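Local coordinates for protein YPM (Yersinia pseudotuberculosis, PDB 1PM4) that acts as a mitogenic superantigen and, as other superantigens do, probably activates T cells by linking MHC class II molecules to T-cell receptors, at residues Ala7-Thr12 and Asp106-Ser111; Val19-Asn24 and Trp86-Asn91; Tyr35-Ser40 and Ser99-Val104; Asp46-Leu51 and Ile63-Ile68. One frame throughout, in Å; residues are numbered along the deposited sequence. Where two conformers were deposited one is given.

Contact 1: Ala7-Thr12 and Asp106-Ser111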
# COMPACT_ATOMS: atom_id res chain seq x y z
N ALA A 7 18.97 -7.03 11.70
CA ALA A 7 19.24 -8.33 12.32
C ALA A 7 18.83 -9.42 11.39
O ALA A 7 18.03 -9.17 10.49
CB ALA A 7 18.43 -8.49 13.57
N THR A 8 19.23 -10.65 11.68
CA THR A 8 18.72 -11.79 10.92
C THR A 8 18.10 -12.81 11.84
O THR A 8 18.76 -13.30 12.77
CB THR A 8 19.87 -12.47 10.11
OG1 THR A 8 20.40 -11.53 9.15
CG2 THR A 8 19.33 -13.69 9.32
N TYR A 9 16.82 -13.10 11.63
CA TYR A 9 16.10 -14.14 12.31
C TYR A 9 16.16 -15.39 11.46
O TYR A 9 15.87 -15.31 10.25
CB TYR A 9 14.65 -13.75 12.50
CG TYR A 9 14.47 -12.50 13.40
CD1 TYR A 9 14.30 -12.62 14.75
CD2 TYR A 9 14.48 -11.24 12.86
CE1 TYR A 9 14.14 -11.51 15.52
CE2 TYR A 9 14.33 -10.11 13.60
CZ TYR A 9 14.19 -10.24 14.95
OH TYR A 9 14.03 -9.14 15.79
N THR A 10 16.47 -16.51 12.09
CA THR A 10 16.57 -17.76 11.34
C THR A 10 15.66 -18.77 12.02
O THR A 10 15.45 -18.75 13.27
CB THR A 10 18.07 -18.20 11.25
OG1 THR A 10 18.87 -17.25 10.48
CG2 THR A 10 18.22 -19.50 10.49
N GLY A 11 15.06 -19.66 11.24
CA GLY A 11 14.27 -20.72 11.80
C GLY A 11 13.82 -21.69 10.72
O GLY A 11 14.39 -21.75 9.63
N THR A 12 12.80 -22.47 11.08
CA THR A 12 12.20 -23.42 10.19
C THR A 12 10.71 -23.23 10.25
O THR A 12 10.18 -23.00 11.35
CB THR A 12 12.53 -24.85 10.71
OG1 THR A 12 13.98 -25.04 10.72
CG2 THR A 12 12.01 -25.88 9.78
N ASP A 106 16.12 -2.39 18.77
CA ASP A 106 17.04 -2.73 19.85
C ASP A 106 18.15 -3.62 19.28
O ASP A 106 18.86 -3.22 18.33
CB ASP A 106 16.28 -3.32 21.07
CG ASP A 106 16.08 -2.30 22.23
OD1 ASP A 106 16.86 -1.32 22.34
OD2 ASP A 106 15.16 -2.41 23.06
N ASP A 107 18.38 -4.75 19.93
CA ASP A 107 18.99 -5.89 19.32
C ASP A 107 17.92 -6.99 19.27
O ASP A 107 16.95 -7.00 20.06
CB ASP A 107 20.13 -6.38 20.18
CG ASP A 107 21.19 -5.34 20.34
OD1 ASP A 107 20.91 -4.30 20.99
OD2 ASP A 107 22.30 -5.48 19.81
N LYS A 108 18.14 -7.94 18.39
CA LYS A 108 17.23 -9.04 18.29
C LYS A 108 17.11 -9.78 19.65
O LYS A 108 18.08 -9.95 20.40
CB LYS A 108 17.61 -9.90 17.07
CG LYS A 108 17.68 -11.35 17.27
CD LYS A 108 18.26 -11.97 16.03
CE LYS A 108 18.06 -13.43 15.98
NZ LYS A 108 19.20 -14.12 15.31
N GLU A 109 15.88 -10.14 19.99
CA GLU A 109 15.54 -10.86 21.20
C GLU A 109 14.69 -12.07 20.83
O GLU A 109 13.96 -12.00 19.88
CB GLU A 109 14.77 -9.93 22.14
CG GLU A 109 15.64 -8.76 22.63
CD GLU A 109 14.98 -7.87 23.68
OE1 GLU A 109 13.74 -7.92 23.83
OE2 GLU A 109 15.73 -7.14 24.38
N ASP A 110 14.81 -13.16 21.59
CA ASP A 110 13.99 -14.35 21.41
C ASP A 110 12.50 -14.03 21.39
O ASP A 110 11.77 -14.57 20.54
CB ASP A 110 14.26 -15.35 22.53
CG ASP A 110 15.59 -16.09 22.34
OD1 ASP A 110 16.41 -15.67 21.49
OD2 ASP A 110 15.86 -17.13 23.01
N SER A 111 12.10 -13.11 22.24
CA SER A 111 10.69 -12.77 22.39
C SER A 111 10.14 -12.03 21.15
O SER A 111 8.96 -11.79 21.07
CB SER A 111 10.48 -11.98 23.71
OG SER A 111 11.06 -10.72 23.62
O HOH W 1 17.06 -16.22 15.03
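A surface contact of one lysine against an edge strand: Lys-108, in the loop after strand 96-103, lies along strand 6-13, the outermost strand of its sheet within the chain. Its ammonium group binds backbone. NZ of Lys-108 donates to O of Thr-8 at 2.7 Å, lying in the carbonyl plane with a C=O...N angle of 155°. Water 1 extends the attachment along the strand, accepting from Thr-10 N at 3.0 Å and, weakly, from Lys-108 NZ. Tyr-9 pairs its backbone with Leu-100, so the alternation of a beta strand turns Thr-8 O and Thr-10 N to the other edge. In this jelly roll the lysine and the water therefore meet main-chain groups that no further strand of the chain takes up. The aliphatic part of Lys-108 runs past the ring of Tyr-9. Its CD stands 4.1 Å above one face, offset toward the rim, while CG of Lys-108 is 4.0 Å from CE1 of Tyr-9. A bend at chi4 (-147°) then carries NZ to the carbonyl. Near the ring plane, at the edge, lies Glu-109 O. Farther back, CB of Lys-108 touches CB of Ala-7 at 3.9 Å. The phenol is held from the loop as well, since Tyr-9 OH and Glu-109 N both hydrogen-bond to Asp-112 OD2, and Glu-109 OE1 forms a salt bridge with Lys-25.

Contact 2: Val19-Asn24 and Trp86-Asn91; sequences VCIIGN and WKIKNN
The indole of Trp-86 is the one aromatic group here, and the neighbouring strand reaches it at its root, where Ile-21 O lies 3.8 Å from CD1 of Trp-86. Farther out the ring meets Trp-84, their planes about 70° apart, along with Leu-49 and Leu-51 of its own sheet and Leu-100 and Ala-102 of the facing sheet. Backbone bonds fix the register of these antiparallel strands. In the hydrogen-bonded pair Ile-21/Trp-86, Trp-86 N reaches Ile-21 O at 2.9 Å and the reverse bond is as short; in the pair Val-19/Ile-88, Ile-88 N gives the straightest bond, 2.8 Å to Val-19 O with 170° at the hydrogen. Between them Cys-20 and Lys-87 form a non-hydrogen-bonded pair, where CA of Cys-20 comes 3.3 Å from O of Trp-86 in a CA-H...O contact. Side chains divide by face. With Trp-86 stand Val-19, Ile-21 and Ile-88, and CD1 of Ile-21 meets CD1 of Ile-88 at 4.2 Å. On the other face, SG of Cys-20 rests against CB of Lys-87 at 3.7 Å while bonded in a disulfide to Cys-117. The lysine chain, extended beyond CG, leads on to a salt bridge with Glu-75 of the second subunit. Strand 18-23 is outermost, next to 84-90, in one of two facing antiparallel sheets, the edge pairing of a jelly-roll sandwich.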
# COMPACT_ATOMS: atom_id res chain seq x y z
N VAL A 19 4.52 -17.55 10.66
CA VAL A 19 5.34 -17.14 11.79
C VAL A 19 5.38 -15.62 11.78
O VAL A 19 5.61 -15.03 10.71
CB VAL A 19 6.77 -17.71 11.64
CG1 VAL A 19 7.69 -17.06 12.67
CG2 VAL A 19 6.80 -19.24 11.85
N CYS A 20 5.10 -14.98 12.94
CA CYS A 20 5.13 -13.54 13.03
C CYS A 20 6.23 -13.07 13.98
O CYS A 20 6.41 -13.65 15.08
CB CYS A 20 3.77 -13.00 13.50
SG CYS A 20 2.52 -12.98 12.24
N ILE A 21 6.93 -12.04 13.54
CA ILE A 21 8.07 -11.49 14.24
C ILE A 21 7.76 -10.01 14.47
O ILE A 21 7.44 -9.26 13.54
CB ILE A 21 9.39 -11.72 13.45
CG1 ILE A 21 9.64 -13.23 13.35
CG2 ILE A 21 10.59 -11.00 14.14
CD1 ILE A 21 10.83 -13.60 12.59
N ILE A 22 7.80 -9.61 15.73
CA ILE A 22 7.48 -8.23 16.08
C ILE A 22 8.76 -7.35 16.17
O ILE A 22 9.81 -7.79 16.57
CB ILE A 22 6.68 -8.19 17.40
CG1 ILE A 22 6.13 -6.80 17.67
CG2 ILE A 22 7.49 -8.58 18.53
CD1 ILE A 22 4.89 -6.92 18.62
N GLY A 23 8.58 -6.10 15.84
CA GLY A 23 9.62 -5.08 15.93
C GLY A 23 9.12 -3.89 16.70
O GLY A 23 7.93 -3.57 16.64
N ASN A 24 10.05 -3.21 17.35
CA ASN A 24 9.75 -2.03 18.14
C ASN A 24 8.57 -2.24 19.11
O ASN A 24 7.62 -1.48 19.11
CB ASN A 24 9.47 -0.83 17.23
CG ASN A 24 9.35 0.44 18.02
OD1 ASN A 24 10.03 0.57 19.03
ND2 ASN A 24 8.51 1.36 17.60
N TRP A 86 6.29 -8.43 11.02
CA TRP A 86 6.60 -9.16 9.83
C TRP A 86 5.91 -10.54 9.90
O TRP A 86 6.22 -11.32 10.78
CB TRP A 86 8.10 -9.41 9.76
CG TRP A 86 8.90 -8.15 9.83
CD1 TRP A 86 9.76 -7.82 10.84
CD2 TRP A 86 9.06 -7.15 8.81
NE1 TRP A 86 10.31 -6.60 10.58
CE2 TRP A 86 9.96 -6.16 9.35
CE3 TRP A 86 8.49 -6.91 7.58
CZ2 TRP A 86 10.30 -5.03 8.68
CZ3 TRP A 86 8.83 -5.71 6.90
CH2 TRP A 86 9.76 -4.80 7.45
N LYS A 87 4.96 -10.79 9.02
CA LYS A 87 4.34 -12.10 8.94
C LYS A 87 4.90 -12.89 7.76
O LYS A 87 4.87 -12.41 6.63
CB LYS A 87 2.84 -11.92 8.74
CG LYS A 87 2.09 -13.17 8.55
CD LYS A 87 0.57 -12.97 8.68
CE LYS A 87 -0.14 -14.23 8.51
NZ LYS A 87 -1.69 -14.09 8.39
N ILE A 88 5.41 -14.05 8.05
CA ILE A 88 5.98 -14.99 7.10
C ILE A 88 4.95 -16.08 6.91
O ILE A 88 4.62 -16.81 7.87
CB ILE A 88 7.30 -15.65 7.63
CG1 ILE A 88 8.36 -14.55 7.90
CG2 ILE A 88 7.85 -16.63 6.64
CD1 ILE A 88 9.51 -14.96 8.81
N LYS A 89 4.50 -16.24 5.67
CA LYS A 89 3.57 -17.27 5.33
C LYS A 89 4.28 -18.28 4.43
O LYS A 89 4.83 -17.90 3.41
CB LYS A 89 2.32 -16.73 4.65
CG LYS A 89 1.32 -17.83 4.19
CD LYS A 89 0.82 -18.88 5.25
CE LYS A 89 -0.10 -19.98 4.68
NZ LYS A 89 -1.07 -20.73 5.65
N ASN A 90 4.26 -19.56 4.82
CA ASN A 90 4.74 -20.62 3.96
C ASN A 90 3.63 -21.09 3.03
O ASN A 90 2.63 -21.65 3.49
CB ASN A 90 5.33 -21.75 4.78
CG ASN A 90 5.98 -22.79 3.91
OD1 ASN A 90 6.06 -22.59 2.68
ND2 ASN A 90 6.45 -23.86 4.50
N ASN A 91 3.72 -20.73 1.75
CA ASN A 91 2.68 -21.11 0.77
C ASN A 91 2.80 -22.56 0.34
O ASN A 91 1.85 -23.15 -0.24
CB ASN A 91 2.85 -20.19 -0.42
CG ASN A 91 2.70 -18.75 -0.10
OD1 ASN A 91 1.76 -18.37 0.63
ND2 ASN A 91 3.59 -17.93 -0.63

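Contact 3: Tyr35-Ser40 and Ser99-Val104; sequences YAVLHS and SLDATV
Backbone hydrogen bonds run the length of this antiparallel pair, whose strand directions differ by 177°. Val-37/Asp-101 and His-39/Ser-99 are hydrogen-bonded pairs, with His-39 N to Ser-99 O the shortest bond at 2.8 Å. At the far end a side chain completes the series: Thr-103 N donates to Tyr-35 O, but Tyr-35 N donates to OG1 of Thr-103 at 2.9 Å, bent to 142°. CA-H...O contacts fill the intervals, the closest from CA of Ala-36 to O of Asp-101 at 3.0 Å. Apolar contacts occupy one face, where CB of Ala-36 meets CB of Ala-102 at 3.9 Å and CD1 of Leu-38 meets CD1 of Leu-100 at 4.2 Å. The other face is more polar. Val-37 and Asp-101 lie side by side, and OD2 of Asp-101 sits near the plane of the His-39 ring at its edge, 4.0 Å from CD2 of His-39. Water 2 joins Asp-101 OD2 to Tyr-35 OH, donating to the carboxylate; Asp-101 OD1 is bound by Thr-8, and His-39 ND1 by Asp-69. Within the sheet the pair is central, flanked by strands 6-13 and 72-78, while its alanines and leucines pack on strands 84-90 and 47-54 of the facing sheet.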
# COMPACT_ATOMS: atom_id res chain seq x y z
N TYR A 35 13.07 -1.98 6.69
CA TYR A 35 13.52 -2.84 5.58
C TYR A 35 13.44 -4.25 6.08
O TYR A 35 13.75 -4.54 7.24
CB TYR A 35 14.95 -2.47 5.20
CG TYR A 35 15.67 -3.49 4.42
CD1 TYR A 35 15.72 -3.40 3.06
CD2 TYR A 35 16.31 -4.57 5.03
CE1 TYR A 35 16.39 -4.35 2.31
CE2 TYR A 35 16.95 -5.52 4.29
CZ TYR A 35 16.99 -5.41 2.94
OH TYR A 35 17.64 -6.32 2.12
N ALA A 36 13.02 -5.16 5.21
CA ALA A 36 13.16 -6.58 5.51
C ALA A 36 13.21 -7.33 4.22
O ALA A 36 12.72 -6.87 3.21
CB ALA A 36 12.03 -7.12 6.40
N VAL A 37 13.87 -8.47 4.25
CA VAL A 37 13.85 -9.42 3.08
C VAL A 37 13.85 -10.81 3.66
O VAL A 37 14.58 -11.09 4.62
CB VAL A 37 15.01 -9.22 2.09
CG1 VAL A 37 16.35 -9.42 2.78
CG2 VAL A 37 14.79 -10.06 0.86
N LEU A 38 12.98 -11.65 3.10
CA LEU A 38 12.84 -13.05 3.44
C LEU A 38 13.64 -13.93 2.54
O LEU A 38 13.63 -13.71 1.34
CB LEU A 38 11.39 -13.43 3.30
CG LEU A 38 11.02 -14.84 3.78
CD1 LEU A 38 11.35 -15.11 5.26
CD2 LEU A 38 9.49 -15.00 3.53
N HIS A 39 14.34 -14.91 3.11
CA HIS A 39 15.17 -15.82 2.29
C HIS A 39 14.94 -17.23 2.82
O HIS A 39 14.42 -17.44 3.92
CB HIS A 39 16.65 -15.49 2.36
CG HIS A 39 17.06 -14.16 1.79
ND1 HIS A 39 16.81 -13.80 0.49
CD2 HIS A 39 17.85 -13.18 2.29
CE1 HIS A 39 17.34 -12.61 0.24
NE2 HIS A 39 17.98 -12.21 1.32
N SER A 40 15.39 -18.22 2.05
CA SER A 40 15.39 -19.61 2.47
C SER A 40 16.53 -20.39 1.80
O SER A 40 16.81 -20.16 0.59
CB SER A 40 14.07 -20.28 2.14
OG SER A 40 14.05 -21.63 2.54
N SER A 99 15.12 -17.36 6.70
CA SER A 99 15.88 -16.32 7.35
C SER A 99 15.25 -14.99 6.97
O SER A 99 14.87 -14.77 5.82
CB SER A 99 17.40 -16.38 7.04
OG SER A 99 17.70 -16.11 5.68
N LEU A 100 15.08 -14.12 7.94
CA LEU A 100 14.49 -12.80 7.70
C LEU A 100 15.56 -11.78 8.14
O LEU A 100 15.87 -11.71 9.33
CB LEU A 100 13.27 -12.65 8.56
CG LEU A 100 12.53 -11.34 8.33
CD1 LEU A 100 11.88 -11.28 6.98
CD2 LEU A 100 11.52 -11.02 9.42
N ASP A 101 16.05 -11.00 7.22
CA ASP A 101 16.85 -9.85 7.53
C ASP A 101 15.90 -8.69 7.72
O ASP A 101 15.06 -8.43 6.85
CB ASP A 101 17.77 -9.51 6.41
CG ASP A 101 18.74 -10.58 6.06
OD1 ASP A 101 19.02 -11.52 6.83
OD2 ASP A 101 19.23 -10.56 4.91
N ALA A 102 15.95 -8.04 8.87
CA ALA A 102 15.04 -6.88 9.15
C ALA A 102 15.63 -5.80 10.02
O ALA A 102 16.38 -6.08 10.95
CB ALA A 102 13.83 -7.40 9.87
N THR A 103 15.22 -4.59 9.75
CA THR A 103 15.50 -3.46 10.62
C THR A 103 15.05 -3.77 12.02
O THR A 103 13.96 -4.23 12.20
CB THR A 103 14.69 -2.24 10.16
OG1 THR A 103 15.05 -1.91 8.85
CG2 THR A 103 15.13 -1.01 10.98
N VAL A 104 15.93 -3.61 13.00
CA VAL A 104 15.51 -3.68 14.38
C VAL A 104 15.87 -2.40 15.10
O VAL A 104 16.79 -1.69 14.73
CB VAL A 104 16.08 -4.86 15.13
CG1 VAL A 104 15.59 -6.15 14.50
CG2 VAL A 104 17.57 -4.86 15.13
O HOH W 2 19.50 -7.99 3.58

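Contact 4: Asp46-Leu51 and Ile63-Ile68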
# COMPACT_ATOMS: atom_id res chain seq x y z
N ASP A 46 8.52 -21.27 -1.37
CA ASP A 46 7.44 -20.42 -1.82
C ASP A 46 6.79 -19.77 -0.60
O ASP A 46 6.07 -20.47 0.16
CB ASP A 46 6.43 -21.27 -2.53
CG ASP A 46 5.30 -20.47 -3.11
OD1 ASP A 46 5.16 -19.25 -2.88
OD2 ASP A 46 4.48 -21.08 -3.85
N MET A 47 7.18 -18.51 -0.30
CA MET A 47 6.75 -17.80 0.93
C MET A 47 6.42 -16.34 0.62
O MET A 47 6.86 -15.74 -0.38
CB MET A 47 7.88 -17.81 1.98
CG MET A 47 8.29 -19.20 2.32
SD MET A 47 9.62 -19.05 3.62
CE MET A 47 10.20 -20.70 3.59
N THR A 48 5.55 -15.80 1.46
CA THR A 48 5.17 -14.42 1.39
C THR A 48 5.50 -13.71 2.66
O THR A 48 5.32 -14.25 3.72
CB THR A 48 3.63 -14.34 1.06
OG1 THR A 48 3.39 -14.96 -0.22
CG2 THR A 48 3.15 -12.89 0.92
N LEU A 49 6.02 -12.51 2.51
CA LEU A 49 6.29 -11.63 3.65
C LEU A 49 5.31 -10.46 3.64
O LEU A 49 5.21 -9.72 2.64
CB LEU A 49 7.68 -11.07 3.48
CG LEU A 49 8.14 -10.11 4.56
CD1 LEU A 49 8.27 -10.75 5.95
CD2 LEU A 49 9.51 -9.45 4.23
N ILE A 50 4.65 -10.27 4.76
CA ILE A 50 3.66 -9.22 4.90
C ILE A 50 4.07 -8.33 6.06
O ILE A 50 4.39 -8.82 7.14
CB ILE A 50 2.28 -9.80 5.16
CG1 ILE A 50 1.90 -10.81 4.10
CG2 ILE A 50 1.25 -8.67 5.22
CD1 ILE A 50 0.68 -11.66 4.49
N LEU A 51 4.15 -7.02 5.82
CA LEU A 51 4.34 -6.02 6.84
C LEU A 51 3.00 -5.54 7.37
O LEU A 51 2.13 -5.06 6.60
CB LEU A 51 5.17 -4.84 6.27
CG LEU A 51 5.33 -3.64 7.24
CD1 LEU A 51 5.95 -3.98 8.66
CD2 LEU A 51 6.08 -2.54 6.59
N ILE A 63 0.42 -3.15 5.54
CA ILE A 63 0.97 -2.08 4.73
C ILE A 63 1.28 -2.52 3.34
O ILE A 63 0.88 -1.87 2.36
CB ILE A 63 2.32 -1.53 5.37
CG1 ILE A 63 2.04 -1.02 6.76
CG2 ILE A 63 2.93 -0.46 4.44
CD1 ILE A 63 3.20 -0.40 7.47
N LYS A 64 2.07 -3.59 3.21
CA LYS A 64 2.43 -4.11 1.91
C LYS A 64 2.99 -5.51 2.11
O LYS A 64 3.20 -5.90 3.23
CB LYS A 64 3.52 -3.29 1.21
CG LYS A 64 4.75 -3.11 2.01
CD LYS A 64 5.83 -2.35 1.15
CE LYS A 64 5.87 -0.87 1.27
NZ LYS A 64 6.75 -0.40 0.01
N ARG A 65 3.23 -6.18 1.00
CA ARG A 65 3.75 -7.53 0.97
C ARG A 65 4.67 -7.81 -0.19
O ARG A 65 4.64 -7.14 -1.22
CB ARG A 65 2.63 -8.59 0.96
CG ARG A 65 1.84 -8.63 -0.34
CD ARG A 65 0.79 -9.71 -0.43
NE ARG A 65 -0.20 -9.58 0.63
CZ ARG A 65 -0.99 -10.55 1.02
NH1 ARG A 65 -0.96 -11.72 0.40
NH2 ARG A 65 -1.91 -10.35 1.99
N ASN A 66 5.49 -8.84 -0.06
CA ASN A 66 6.41 -9.18 -1.15
C ASN A 66 6.63 -10.66 -1.15
O ASN A 66 6.46 -11.35 -0.10
CB ASN A 66 7.75 -8.43 -0.97
CG ASN A 66 7.69 -6.97 -1.37
OD1 ASN A 66 7.46 -6.06 -0.52
ND2 ASN A 66 7.98 -6.71 -2.67
N ASP A 67 7.10 -11.18 -2.26
CA ASP A 67 7.48 -12.56 -2.30
C ASP A 67 8.83 -12.74 -1.61
O ASP A 67 9.54 -11.78 -1.33
CB ASP A 67 7.62 -13.02 -3.76
CG ASP A 67 6.36 -12.79 -4.57
OD1 ASP A 67 5.22 -13.06 -4.09
OD2 ASP A 67 6.46 -12.32 -5.73
N ILE A 68 9.17 -13.99 -1.40
CA ILE A 68 10.52 -14.40 -0.96
C ILE A 68 11.56 -13.76 -1.88
O ILE A 68 11.32 -13.59 -3.09
CB ILE A 68 10.61 -15.97 -0.83
CG1 ILE A 68 11.83 -16.38 -0.00
CG2 ILE A 68 10.53 -16.66 -2.19
CD1 ILE A 68 12.00 -17.85 0.15
O HOH W 3 4.73 -15.20 -2.63
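Arg-65 and Ile-50, a non-hydrogen-bonded pair, run side by side, with CD1 of Ile-50 placed 3.8 Å above one face of the Arg-65 guanidinium, toward its rim. CG of Arg-65 takes the crowded position between backbone N and carbonyl carbon, and a bend at chi3 folds the chain over the isoleucine. Its CD touches CG2 of Thr-48 at 4.2 Å. Elsewhere along the strands CD2 of Leu-51 meets CD1 of Ile-63 at 3.7 Å, both residues pointing the same way. These meetings follow from the backbone register of a beta hairpin, strands 47-54 and 59-67, at the edge of the jelly roll's second sheet. The straightest bond is in the pair Leu-49/Asn-66, where Leu-49 N reaches Asn-66 O at 2.9 Å with 171° at the hydrogen. Near the turn, Ile-63 N bonds Leu-51 O at 2.8 Å while Leu-51 N bonds Lys-64 O. Two residues thus face Leu-51, and Ile-63 has helical angles (-88°/-54°), as in a classic beta bulge. Water 3 lies 2.6 Å from Asp-67 OD1 and bonds Thr-48 OG1 and Met-47 O; with more acceptors than protons in reach, it probably shares them. Beyond this shell, Glu-62 holds the guanidinium by a salt bridge to NH2, and Asn-91 binds Thr-48 OG1. Leu-49 and Leu-51 pack inward on Trp-86, whereas Ile-50 and Arg-65 abut Glu-75 and Lys-73 of the second subunit.

From the N terminus, strand 6-13 is the first to be engaged and the last to be closed: contact 1 joins it to the loop after strand 96-103, so the other three contacts all fall within its span. Contact 2 opens next at 19-24 and closes at 86-91. Contact 3 opens inside that interval, at 35-40, but closes after it, at 99-104, so the two cross. Contact 4 is the local hairpin, lying within the spans of both. Contacts 2 and 4 build one sheet, joined by Lys-87 N to Ile-50 O; contacts 1 and 3 share the other, through Tyr-9 and Leu-100. Trp-86 against Ala-36, and Leu-49 against Leu-100, pack the sheets together.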